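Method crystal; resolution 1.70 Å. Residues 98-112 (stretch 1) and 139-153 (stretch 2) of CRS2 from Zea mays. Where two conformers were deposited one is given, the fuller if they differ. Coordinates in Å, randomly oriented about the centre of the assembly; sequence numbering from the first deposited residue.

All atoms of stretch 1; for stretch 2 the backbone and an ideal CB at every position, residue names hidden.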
# COMPACT_ATOMS: atom_id res chain seq x y z
N PRO A 98 -11.27 12.30 0.25
CA PRO A 98 -11.45 12.39 -1.21
C PRO A 98 -10.56 11.41 -1.96
O PRO A 98 -9.41 11.06 -1.52
CB PRO A 98 -10.98 13.79 -1.60
CG PRO A 98 -10.11 14.26 -0.45
CD PRO A 98 -10.54 13.46 0.76
N LEU A 99 -11.04 11.05 -3.15
CA LEU A 99 -10.30 10.15 -4.05
C LEU A 99 -8.80 10.45 -4.11
O LEU A 99 -7.98 9.60 -4.00
CB LEU A 99 -10.87 10.24 -5.46
CG LEU A 99 -10.30 9.16 -6.37
CD1 LEU A 99 -10.80 7.84 -5.93
CD2 LEU A 99 -10.81 9.38 -7.80
N ARG A 100 -8.49 11.68 -4.32
CA ARG A 100 -7.13 12.12 -4.53
C ARG A 100 -6.25 11.92 -3.34
O ARG A 100 -5.02 12.05 -3.52
CB ARG A 100 -7.06 13.59 -4.97
CG ARG A 100 -7.55 14.56 -3.88
CD ARG A 100 -7.59 16.04 -4.33
NE ARG A 100 -8.09 16.98 -3.31
CZ ARG A 100 -9.39 17.07 -2.95
NH1 ARG A 100 -9.86 17.94 -2.01
NH2 ARG A 100 -10.24 16.25 -3.55
N HIS A 101 -6.87 11.61 -2.18
CA HIS A 101 -6.11 11.42 -0.93
C HIS A 101 -6.18 9.98 -0.43
O HIS A 101 -5.86 9.70 0.73
CB HIS A 101 -6.62 12.35 0.17
CG HIS A 101 -6.20 13.75 -0.03
ND1 HIS A 101 -6.56 14.73 0.86
CD2 HIS A 101 -5.44 14.33 -1.04
CE1 HIS A 101 -6.03 15.90 0.39
NE2 HIS A 101 -5.35 15.66 -0.77
N ILE A 102 -6.63 9.10 -1.31
CA ILE A 102 -6.66 7.69 -0.99
C ILE A 102 -5.42 7.10 -1.59
O ILE A 102 -5.36 6.90 -2.82
CB ILE A 102 -7.88 7.00 -1.61
CG1 ILE A 102 -9.19 7.65 -1.07
CG2 ILE A 102 -7.83 5.50 -1.26
CD1 ILE A 102 -10.43 7.09 -1.73
N LEU A 103 -4.39 6.84 -0.73
CA LEU A 103 -3.11 6.35 -1.22
C LEU A 103 -3.05 4.86 -1.07
O LEU A 103 -3.09 4.34 0.05
CB LEU A 103 -1.95 7.03 -0.46
CG LEU A 103 -0.54 6.52 -0.71
CD1 LEU A 103 -0.14 6.76 -2.18
CD2 LEU A 103 0.38 7.39 0.16
N LEU A 104 -2.84 4.17 -2.24
CA LEU A 104 -2.68 2.73 -2.19
C LEU A 104 -1.23 2.35 -2.30
O LEU A 104 -0.53 2.82 -3.18
CB LEU A 104 -3.45 1.94 -3.31
CG LEU A 104 -4.83 1.52 -2.90
CD1 LEU A 104 -4.81 0.34 -1.95
CD2 LEU A 104 -5.64 2.71 -2.34
N ILE A 105 -0.78 1.42 -1.44
CA ILE A 105 0.60 0.92 -1.42
C ILE A 105 0.58 -0.59 -1.64
O ILE A 105 -0.07 -1.31 -0.88
CB ILE A 105 1.29 1.33 -0.08
CG1 ILE A 105 1.11 2.83 0.12
CG2 ILE A 105 2.80 0.95 -0.15
CD1 ILE A 105 2.01 3.34 1.27
N TYR A 106 1.34 -1.10 -2.63
CA TYR A 106 1.20 -2.55 -2.93
C TYR A 106 2.38 -3.08 -3.73
O TYR A 106 3.22 -2.30 -4.16
CB TYR A 106 -0.12 -2.75 -3.76
CG TYR A 106 0.02 -2.04 -5.14
CD1 TYR A 106 0.50 -2.72 -6.25
CD2 TYR A 106 -0.17 -0.67 -5.30
CE1 TYR A 106 0.63 -2.09 -7.48
CE2 TYR A 106 0.13 0.03 -6.48
CZ TYR A 106 0.47 -0.71 -7.61
OH TYR A 106 0.75 -0.09 -8.84
N ASP A 107 2.47 -4.40 -3.84
CA ASP A 107 3.59 -5.09 -4.59
C ASP A 107 3.37 -4.98 -6.08
O ASP A 107 2.26 -5.18 -6.57
CB ASP A 107 3.65 -6.58 -4.22
CG ASP A 107 2.27 -7.18 -4.25
OD1 ASP A 107 1.27 -6.70 -3.70
OD2 ASP A 107 2.22 -8.23 -4.98
N ASP A 108 4.40 -4.70 -6.82
CA ASP A 108 4.19 -4.57 -8.28
C ASP A 108 5.21 -5.43 -9.02
O ASP A 108 6.42 -5.25 -8.90
CB ASP A 108 4.24 -3.13 -8.68
CG ASP A 108 4.02 -2.87 -10.13
OD1 ASP A 108 4.16 -3.73 -10.98
OD2 ASP A 108 3.82 -1.60 -10.37
N THR A 109 4.73 -6.51 -9.63
CA THR A 109 5.68 -7.48 -10.29
C THR A 109 6.27 -6.89 -11.59
O THR A 109 7.10 -7.48 -12.24
CB THR A 109 5.04 -8.85 -10.63
OG1 THR A 109 3.97 -8.62 -11.45
CG2 THR A 109 4.51 -9.53 -9.41
N SER A 110 5.85 -5.72 -11.97
CA SER A 110 6.32 -5.12 -13.21
C SER A 110 7.52 -4.21 -13.02
O SER A 110 8.09 -3.71 -13.98
CB SER A 110 5.17 -4.43 -13.94
OG SER A 110 5.10 -3.09 -13.49
N LEU A 111 7.97 -4.09 -11.80
CA LEU A 111 9.11 -3.30 -11.46
C LEU A 111 10.09 -4.19 -10.79
O LEU A 111 9.70 -5.10 -10.08
CB LEU A 111 8.73 -2.21 -10.45
CG LEU A 111 7.81 -1.17 -11.03
CD1 LEU A 111 7.37 -0.27 -9.89
CD2 LEU A 111 8.60 -0.31 -12.01
N PRO A 112 11.33 -3.90 -10.91
CA PRO A 112 12.32 -4.73 -10.23
C PRO A 112 12.23 -4.69 -8.68
O PRO A 112 11.84 -3.72 -8.03
CB PRO A 112 13.72 -4.20 -10.70
CG PRO A 112 13.45 -3.44 -12.01
CD PRO A 112 11.96 -3.05 -11.95
N UNK A 139 -15.26 2.49 -9.73
CA UNK A 139 -14.50 2.40 -11.00
C UNK A 139 -13.46 3.52 -11.13
O UNK A 139 -12.65 3.52 -12.02
CB UNK A 139 -15.46 2.45 -12.19
N UNK A 140 -13.47 4.51 -10.24
CA UNK A 140 -12.50 5.56 -10.32
C UNK A 140 -11.04 5.12 -10.14
O UNK A 140 -10.69 4.36 -9.27
CB UNK A 140 -12.85 6.62 -9.27
N UNK A 141 -10.18 5.69 -10.92
CA UNK A 141 -8.78 5.33 -10.91
C UNK A 141 -7.85 6.46 -10.53
O UNK A 141 -6.68 6.24 -10.39
CB UNK A 141 -8.38 4.80 -12.29
N UNK A 142 -8.38 7.64 -10.36
CA UNK A 142 -7.54 8.76 -10.11
C UNK A 142 -7.12 8.94 -8.66
O UNK A 142 -7.25 10.05 -8.07
CB UNK A 142 -8.25 10.02 -10.60
N UNK A 143 -6.63 7.87 -8.11
CA UNK A 143 -6.11 7.93 -6.77
C UNK A 143 -4.60 7.63 -6.83
O UNK A 143 -4.15 6.88 -7.65
CB UNK A 143 -6.85 6.95 -5.85
N UNK A 144 -3.83 8.20 -5.95
CA UNK A 144 -2.41 7.93 -5.96
C UNK A 144 -2.02 6.51 -5.46
O UNK A 144 -2.66 5.95 -4.59
CB UNK A 144 -1.71 8.99 -5.10
N UNK A 145 -0.90 6.00 -6.02
CA UNK A 145 -0.37 4.70 -5.68
C UNK A 145 1.07 4.76 -5.54
O UNK A 145 1.77 5.29 -6.41
CB UNK A 145 -0.75 3.64 -6.72
N UNK A 146 1.58 3.99 -4.58
CA UNK A 146 3.02 3.80 -4.45
C UNK A 146 3.26 2.32 -4.70
O UNK A 146 2.84 1.44 -3.92
CB UNK A 146 3.55 4.25 -3.08
N UNK A 147 3.90 2.02 -5.88
CA UNK A 147 4.17 0.62 -6.25
C UNK A 147 5.48 0.25 -5.61
O UNK A 147 6.42 1.07 -5.63
CB UNK A 147 4.22 0.41 -7.77
N UNK A 148 5.54 -0.95 -5.05
CA UNK A 148 6.77 -1.48 -4.47
C UNK A 148 7.19 -2.67 -5.33
O UNK A 148 6.53 -3.70 -5.30
CB UNK A 148 6.58 -1.88 -3.01
N UNK A 149 8.28 -2.49 -6.16
CA UNK A 149 8.65 -3.55 -7.09
C UNK A 149 9.05 -4.82 -6.37
O UNK A 149 9.73 -4.84 -5.35
CB UNK A 149 9.79 -3.09 -7.99
N UNK A 150 8.59 -5.91 -6.93
CA UNK A 150 8.99 -7.26 -6.45
C UNK A 150 9.58 -8.17 -7.60
O UNK A 150 9.97 -9.30 -7.37
CB UNK A 150 7.77 -7.95 -5.83
N UNK A 151 9.60 -7.65 -8.82
CA UNK A 151 10.07 -8.36 -10.01
C UNK A 151 9.13 -9.46 -10.41
O UNK A 151 8.10 -9.58 -9.84
CB UNK A 151 11.47 -8.94 -9.78
N UNK A 152 9.50 -10.30 -11.40
CA UNK A 152 8.66 -11.39 -11.75
C UNK A 152 9.24 -12.65 -11.12
O UNK A 152 10.40 -12.64 -10.66
CB UNK A 152 8.53 -11.52 -13.27
N UNK A 153 8.42 -13.74 -11.20
CA UNK A 153 8.81 -15.02 -10.68
C UNK A 153 9.94 -15.56 -11.46
O UNK A 153 9.93 -15.43 -12.67
CB UNK A 153 7.64 -16.00 -10.68

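Position 139 has phi 79°, which favours glycine, and stretch 1 is out of reach. It is Gly-139.

At 140 the ideal CB lies 3.7 Å from Leu-99 CD2. An aliphatic side chain, or a long one with an aliphatic stem, would suit. It is Arg-140, whose guanidinium has Leu-99 CD1 over one face.

Position 141 points away and is unconstrained; it is Arg-141.

At 142 CA-to-CB points sideways, with the ideal CB 3.8 Å from Leu-99 CD2. Polar, charged or flexible chains could pass that methyl. It is Glu-142; its OE2 lies 3.9 Å from Leu-99 CD2.

At 143 the ideal CB is 3.4 Å from both Leu-99 O and Ile-102 O. Further out lies the side chain of Leu-104, so a large apolar residue would suit. It is Phe-143: CE1 lies 3.8 Å from Leu-104 CD2, and CB 4.0 Å from Leu-99 CD1.

Position 144 has phi -73°, and its N makes no hydrogen bond to stretch 1. Proline or a small apolar residue fits. It is Pro-144; CB is 3.9 Å from Leu-103 CD1, and O accepts from Leu-104 N at 3.0 Å.

At 145 the parallel strand begins. The CB shares a face with Leu-104 and Tyr-106, and several long side chains could pass the tyrosine ring. It is Arg-145. Its CB sits at the ring edge of Tyr-106, while its end leads away: Arg-145 NE donates to Phe-143 O (2.7 Å), and NH1 reaches a water that also binds Tyr-106 OH.

Position 146 joins Ile-105 on the other face. Leucine, isoleucine or valine would suit. It is Leu-146; CD2 meets Ile-105 CG2 at 4.2 Å, and N donates to Leu-104 O (2.8 Å).

At 147 the ideal CB is 3.3 Å from Asp-108 OD2 and 3.7 Å from Tyr-106 OH. Serine or threonine fits. It is Ser-147. Ser-147 OG lies 2.6 Å from Tyr-106 OH and 3.1 Å from Asp-108 OD2; the proton positions are left open.

Position 148 returns to the face of Ile-105, so a branched aliphatic suits. It is Ile-148, with CD1 3.7 Å from Ile-105 CG2 and N donating to Tyr-106 O (2.8 Å).

At 149 an ideal CB would clash with Pro-112 O (2.1 Å) and Leu-111 CB (2.8 Å). This backbone requires glycine. It is Gly-149; its CA makes a CA-H...O contact with Pro-112 O at 3.3 Å.

At 150 CA-to-CB points away, but a long apolar chain can bend to meet Thr-109. It is Ile-150; CD1 lies 3.6 Å from Thr-109 CG2, and N donates to Asp-108 O (3.0 Å).

At 151 phi is 70°, favouring glycine. It is Gly-151; N donates to Leu-111 O at 2.8 Å.

Position 152 suits a small polar group; it is Ser-152, linked to Thr-109 O through a water.

Position 153 meets nothing, so many types fit; it is Pro-153.

Stretch 2, residues 139-153: GRREFPRLSIGIGSP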
# COMPACT_ATOMS: atom_id res chain seq x y z
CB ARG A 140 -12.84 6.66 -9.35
CG ARG A 140 -14.26 7.12 -9.56
CD ARG A 140 -14.67 8.30 -8.69
NE ARG A 140 -14.92 7.95 -7.29
CZ ARG A 140 -15.19 8.85 -6.33
NH1 ARG A 140 -15.42 8.46 -5.05
NH2 ARG A 140 -15.25 10.17 -6.67
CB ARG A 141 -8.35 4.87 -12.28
CG ARG A 141 -9.07 3.57 -12.60
CD ARG A 141 -8.58 2.89 -13.89
NE ARG A 141 -8.71 3.69 -15.11
CZ ARG A 141 -9.83 3.83 -15.84
NH1 ARG A 141 -10.96 3.21 -15.53
NH2 ARG A 141 -9.79 4.60 -16.92
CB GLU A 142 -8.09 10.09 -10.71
CG GLU A 142 -8.49 10.02 -12.22
CD GLU A 142 -9.60 9.03 -12.57
OE1 GLU A 142 -9.60 8.38 -13.61
OE2 GLU A 142 -10.61 8.98 -11.69
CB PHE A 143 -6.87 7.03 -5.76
CG PHE A 143 -6.92 5.58 -6.15
CD1 PHE A 143 -5.91 4.70 -5.75
CD2 PHE A 143 -7.95 5.10 -6.95
CE1 PHE A 143 -5.93 3.35 -6.11
CE2 PHE A 143 -7.98 3.76 -7.34
CZ PHE A 143 -6.96 2.90 -6.93
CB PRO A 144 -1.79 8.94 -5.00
CG PRO A 144 -2.95 9.37 -4.12
CD PRO A 144 -4.21 9.17 -4.91
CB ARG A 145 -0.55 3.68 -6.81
CG ARG A 145 -1.91 3.59 -7.41
CD ARG A 145 -2.07 4.56 -8.54
NE ARG A 145 -3.47 4.57 -8.95
CZ ARG A 145 -3.98 3.67 -9.75
NH1 ARG A 145 -3.22 2.69 -10.27
NH2 ARG A 145 -5.27 3.76 -10.07
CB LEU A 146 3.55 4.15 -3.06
CG LEU A 146 5.05 3.91 -2.88
CD1 LEU A 146 5.89 4.92 -3.68
CD2 LEU A 146 5.38 4.01 -1.39
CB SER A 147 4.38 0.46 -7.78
OG SER A 147 3.19 0.77 -8.48
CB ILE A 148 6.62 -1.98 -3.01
CG1 ILE A 148 6.28 -0.79 -2.14
CG2 ILE A 148 7.94 -2.55 -2.55
CD1 ILE A 148 5.75 -1.20 -0.77
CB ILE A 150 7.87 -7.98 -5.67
CG1 ILE A 150 6.59 -8.21 -6.56
CG2 ILE A 150 7.55 -7.19 -4.40
CD1 ILE A 150 5.69 -9.36 -6.05
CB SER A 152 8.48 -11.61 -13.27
OG SER A 152 8.36 -10.39 -13.99
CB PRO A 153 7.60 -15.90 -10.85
CG PRO A 153 6.44 -15.04 -11.36
CD PRO A 153 7.01 -13.67 -11.67
O HOH W 1 -0.64 1.84 -10.27
O HOH W 2 9.10 -7.71 -14.13
O HOH W 3 5.61 -10.08 -14.10
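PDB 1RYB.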